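Local coordinates for protein pentafunctional AROM polypeptide (Schizosaccharomyces pombe, PDB 5SWV) that probably dehydrates 3-dehydroquinate and reduces the resulting 3-dehydroshikimate to shikimate, through the dehydroquinase and shikimate dehydrogenase portions of the multifunctional AROM polypeptide, at residues Y19-I22 against E23-L26; E40-V43 against D44-K47. All coordinates share one frame; numbering follows the deposited sequence.

Contact 1. Residues Y19-I22 against E23-L26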
loop_
_atom_site.group_PDB
_atom_site.type_symbol
_atom_site.label_atom_id
_atom_site.label_comp_id
_atom_site.label_asym_id
_atom_site.label_seq_id
_atom_site.Cartn_x
_atom_site.Cartn_y
_atom_site.Cartn_z
ATOM N N TYR A 19 -4.310 12.658 -15.012
ATOM C CA TYR A 19 -4.292 12.257 -16.407
ATOM C C TYR A 19 -5.667 12.533 -17.000
ATOM O O TYR A 19 -6.651 12.549 -16.270
ATOM C CB TYR A 19 -4.026 10.769 -16.533
ATOM C CG TYR A 19 -2.614 10.320 -16.255
ATOM C CD1 TYR A 19 -1.630 10.429 -17.235
ATOM C CD2 TYR A 19 -2.267 9.723 -15.039
ATOM C CE1 TYR A 19 -0.343 9.972 -17.010
ATOM C CE2 TYR A 19 -0.977 9.271 -14.805
ATOM C CZ TYR A 19 -0.023 9.398 -15.798
ATOM O OH TYR A 19 1.262 8.965 -15.599
ATOM N N PRO A 20 -5.753 12.713 -18.320
ATOM C CA PRO A 20 -7.058 12.748 -18.976
ATOM C C PRO A 20 -7.782 11.415 -19.024
ATOM O O PRO A 20 -8.993 11.413 -19.189
ATOM C CB PRO A 20 -6.736 13.175 -20.408
ATOM C CG PRO A 20 -5.293 13.497 -20.440
ATOM C CD PRO A 20 -4.659 12.812 -19.291
ATOM N N ARG A 21 -7.049 10.304 -18.936
ATOM C CA ARG A 21 -7.623 8.942 -18.956
ATOM C C ARG A 21 -6.906 8.015 -17.970
ATOM O O ARG A 21 -5.682 8.053 -17.867
ATOM C CB ARG A 21 -7.468 8.342 -20.350
ATOM C CG ARG A 21 -8.204 9.055 -21.469
ATOM C CD ARG A 21 -9.705 8.836 -21.347
ATOM N NE ARG A 21 -10.074 7.438 -21.615
ATOM C CZ ARG A 21 -10.480 6.949 -22.789
ATOM N NH1 ARG A 21 -10.615 7.714 -23.881
ATOM N NH2 ARG A 21 -10.765 5.661 -22.868
ATOM N N ILE A 22 -7.653 7.169 -17.264
ATOM C CA ILE A 22 -7.036 6.219 -16.335
ATOM C C ILE A 22 -6.158 5.198 -17.093
ATOM O O ILE A 22 -5.141 4.736 -16.558
ATOM C CB ILE A 22 -8.078 5.551 -15.382
ATOM C CG1 ILE A 22 -8.274 6.380 -14.112
ATOM C CG2 ILE A 22 -7.634 4.170 -14.884
ATOM C CD1 ILE A 22 -8.815 7.753 -14.343
ATOM N N GLU A 23 -6.525 4.887 -18.336
ATOM C CA GLU A 23 -5.703 4.023 -19.206
ATOM C C GLU A 23 -4.262 4.529 -19.309
ATOM O O GLU A 23 -3.326 3.731 -19.351
ATOM C CB GLU A 23 -6.287 3.926 -20.623
ATOM C CG GLU A 23 -7.590 3.144 -20.744
ATOM C CD GLU A 23 -8.855 3.990 -20.575
ATOM O OE1 GLU A 23 -8.805 5.147 -20.092
ATOM O OE2 GLU A 23 -9.933 3.488 -20.930
ATOM N N ASP A 24 -4.100 5.856 -19.348
ATOM C CA ASP A 24 -2.783 6.505 -19.439
ATOM C C ASP A 24 -1.969 6.312 -18.164
ATOM O O ASP A 24 -0.749 6.345 -18.203
ATOM C CB ASP A 24 -2.920 8.016 -19.721
ATOM C CG ASP A 24 -3.733 8.323 -20.971
ATOM O OD1 ASP A 24 -3.873 7.432 -21.836
ATOM O OD2 ASP A 24 -4.230 9.467 -21.091
ATOM N N ALA A 25 -2.650 6.155 -17.038
ATOM C CA ALA A 25 -2.002 5.950 -15.754
ATOM C C ALA A 25 -1.500 4.528 -15.541
ATOM O O ALA A 25 -0.504 4.340 -14.835
ATOM C CB ALA A 25 -2.959 6.314 -14.640
ATOM N N LEU A 26 -2.181 3.547 -16.145
ATOM C CA LEU A 26 -2.017 2.142 -15.770
ATOM C C LEU A 26 -0.609 1.580 -15.935
ATOM O O LEU A 26 -0.115 0.953 -15.017
ATOM C CB LEU A 26 -3.005 1.234 -16.496
ATOM C CG LEU A 26 -4.493 1.379 -16.173
ATOM C CD1 LEU A 26 -5.274 0.308 -16.928
ATOM C CD2 LEU A 26 -4.785 1.324 -14.674
#
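Tyr19 lays one face of its ring over Asp24 and Ala25, in the second half of the short helix 22-25, where Ala25 CA and the carbonyl oxygen of Asp24 sit beneath the rim of the ring. The methyl of Ala25 comes closest, with CB 3.5 Å from Tyr19 CD2, while Asp24 CB lies 3.7 Å from Tyr19 CD1. With CG beside the backbone N (chi1 -73°), the ring reaches over these two residues, and Leu225 touches it from another loop. Pro20 adds a minor contact, its CD 3.8 Å from Asp24 OD2, as the chain turns into the helix. Arg21 then contributes both backbone and side chain. Its carbonyl accepts a weak hydrogen bond from Asp24 N, and its guanidinium grips Glu23 side-on, NE to OE1 and NH2 to OE2, each at 3.0 Å. Bends at chi2 and chi3 bring the guanidinium alongside that carboxylate. The two planes are 74° apart, so both oxygens are met from above the carboxylate plane. Ile22 O closes the first turn, accepting from Ala25 N at 2.9 Å and, weakly, from Leu26 N. Ile22 CG2 also packs on Leu26 CD2 at 4.0 Å. Helix 58-69 backs this turn: Gln64 OE1 accepts from Ile22 N, and Gln64 NE2 donates to Glu23 OE1. Glu23 OE1 is therefore shared by Arg21 and Gln64, an environment that would be expected to favour the charged carboxylate, with Gln64 tying it to helix 58-69.

Contact 2. Residues E40-V43 against D44-K47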
loop_
_atom_site.group_PDB
_atom_site.type_symbol
_atom_site.label_atom_id
_atom_site.label_comp_id
_atom_site.label_asym_id
_atom_site.label_seq_id
_atom_site.Cartn_x
_atom_site.Cartn_y
_atom_site.Cartn_z
ATOM N N GLU A 40 -6.278 10.808 -5.299
ATOM C CA GLU A 40 -7.308 11.713 -5.750
ATOM C C GLU A 40 -7.431 11.578 -7.250
ATOM O O GLU A 40 -6.456 11.756 -7.973
ATOM C CB GLU A 40 -6.947 13.142 -5.398
ATOM C CG GLU A 40 -8.043 14.146 -5.688
ATOM C CD GLU A 40 -7.689 15.530 -5.183
ATOM O OE1 GLU A 40 -6.732 16.128 -5.741
ATOM O OE2 GLU A 40 -8.358 16.014 -4.232
ATOM N N VAL A 41 -8.625 11.243 -7.715
ATOM C CA VAL A 41 -8.920 11.321 -9.121
ATOM C C VAL A 41 -9.482 12.705 -9.313
ATOM O O VAL A 41 -10.546 13.030 -8.790
ATOM C CB VAL A 41 -9.962 10.292 -9.569
ATOM C CG1 VAL A 41 -10.243 10.461 -11.062
ATOM C CG2 VAL A 41 -9.490 8.876 -9.249
ATOM N N ARG A 42 -8.733 13.524 -10.035
ATOM C CA ARG A 42 -9.168 14.845 -10.397
ATOM C C ARG A 42 -10.088 14.684 -11.593
ATOM O O ARG A 42 -9.640 14.592 -12.757
ATOM C CB ARG A 42 -7.972 15.758 -10.699
ATOM C CG ARG A 42 -7.265 16.247 -9.445
ATOM C CD ARG A 42 -8.076 17.283 -8.669
ATOM N NE ARG A 42 -8.360 18.493 -9.462
ATOM C CZ ARG A 42 -7.587 19.588 -9.529
ATOM N NH1 ARG A 42 -6.440 19.705 -8.856
ATOM N NH2 ARG A 42 -7.964 20.596 -10.296
ATOM N N VAL A 43 -11.380 14.651 -11.280
ATOM C CA VAL A 43 -12.422 14.343 -12.245
ATOM C C VAL A 43 -12.524 15.481 -13.260
ATOM O O VAL A 43 -12.798 15.249 -14.449
ATOM C CB VAL A 43 -13.771 14.105 -11.534
ATOM C CG1 VAL A 43 -14.892 13.884 -12.541
ATOM C CG2 VAL A 43 -13.672 12.918 -10.582
ATOM N N ASP A 44 -12.270 16.705 -12.797
ATOM C CA ASP A 44 -12.207 17.865 -13.695
ATOM C C ASP A 44 -11.172 17.742 -14.835
ATOM O O ASP A 44 -11.358 18.351 -15.892
ATOM C CB ASP A 44 -12.045 19.183 -12.909
ATOM C CG ASP A 44 -10.787 19.226 -12.048
ATOM O OD1 ASP A 44 -10.659 18.372 -11.125
ATOM O OD2 ASP A 44 -9.941 20.135 -12.283
ATOM N N TYR A 45 -10.131 16.929 -14.635
ATOM C CA TYR A 45 -9.121 16.677 -15.675
ATOM C C TYR A 45 -9.454 15.540 -16.640
ATOM O O TYR A 45 -8.880 15.493 -17.718
ATOM C CB TYR A 45 -7.738 16.420 -15.061
ATOM C CG TYR A 45 -6.970 17.679 -14.759
ATOM C CD1 TYR A 45 -7.309 18.459 -13.666
ATOM C CD2 TYR A 45 -5.898 18.095 -15.560
ATOM C CE1 TYR A 45 -6.613 19.614 -13.361
ATOM C CE2 TYR A 45 -5.200 19.261 -15.272
ATOM C CZ TYR A 45 -5.565 20.019 -14.163
ATOM O OH TYR A 45 -4.911 21.181 -13.813
ATOM N N LEU A 46 -10.359 14.632 -16.277
ATOM C CA LEU A 46 -10.731 13.529 -17.178
ATOM C C LEU A 46 -11.396 14.054 -18.460
ATOM O O LEU A 46 -12.159 15.014 -18.410
ATOM C CB LEU A 46 -11.702 12.562 -16.501
ATOM C CG LEU A 46 -11.319 11.847 -15.213
ATOM C CD1 LEU A 46 -12.498 11.040 -14.695
ATOM C CD2 LEU A 46 -10.119 10.949 -15.428
ATOM N N LYS A 47 -11.134 13.399 -19.590
ATOM C CA LYS A 47 -11.726 13.782 -20.878
ATOM C C LYS A 47 -12.491 12.611 -21.515
ATOM O O LYS A 47 -11.901 11.618 -21.940
ATOM C CB LYS A 47 -10.644 14.310 -21.835
ATOM C CG LYS A 47 -9.834 15.496 -21.304
ATOM C CD LYS A 47 -10.647 16.789 -21.153
ATOM C CE LYS A 47 -10.938 17.439 -22.506
ATOM N NZ LYS A 47 -12.318 17.994 -22.670
#
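This is a local turn contact at the C-terminal end of strand 38-42, the second strand of the parallel (beta/alpha)8 barrel of a type I dehydroquinase, where the chain leaves the barrel wall for the loop leading to helix 58-69. Two backbone bonds shape the turn: Tyr45 N donates to Arg42 O (3.0 Å) and Leu46 N to Val43 O (3.1 Å). Leu46 CD1 packs at 4.3 Å from both Val41 CG1 and Val43 CG1, and Phe60 and Gln64 of helix 58-69 also touch Leu46. The polar side is carried by Arg42 and Asp44. Asp44 CG stands between its backbone N and carbonyl carbon (chi1 59°), which turns the carboxylate back to the arginine. The guanidinium and carboxylate are nearly coplanar, and both oxygens use their syn lone pairs, giving a side-on, two-bond salt bridge. Leu88 N also donates to Asp44 OD2, and Arg81 N weakly to OD1, so Asp44, which is buried, is shared between Arg42 and the loop that follows the neighbouring strand 76-79. Tyr45 runs alongside the arginine, its ring nearly perpendicular to the guanidinium and turning its edge to it, with Tyr45 CE1 over one guanidinium face and 3.5 Å from Arg42 NH2. The straighter of the two salt-bridge bonds joins Arg42 NE to Asp44 OD1, at 2.8 Å and 173°.

Contact 1 lies just after barrel strand 13-17 and contact 2 takes in the C-terminal end of the adjacent parallel strand 38-42; their centres lie about 10 Å apart. They meet directly: Pro20 O probably accepts a hydrogen bond from Lys47 N at 2.9 Å, and Ile22 CD1 packs on Leu46 CD2 at 3.6 Å. Arg21 CD also lies 3.6 Å from Lys47 O. Helix 58-69 spans both, with Gln64 bonded to contact 1 and touching Leu46 of contact 2. In type I dehydroquinases the active site lies at this end of the barrel. A triethylene glycol, probably from crystallisation, lies about 5 Å from the Tyr45 side chain.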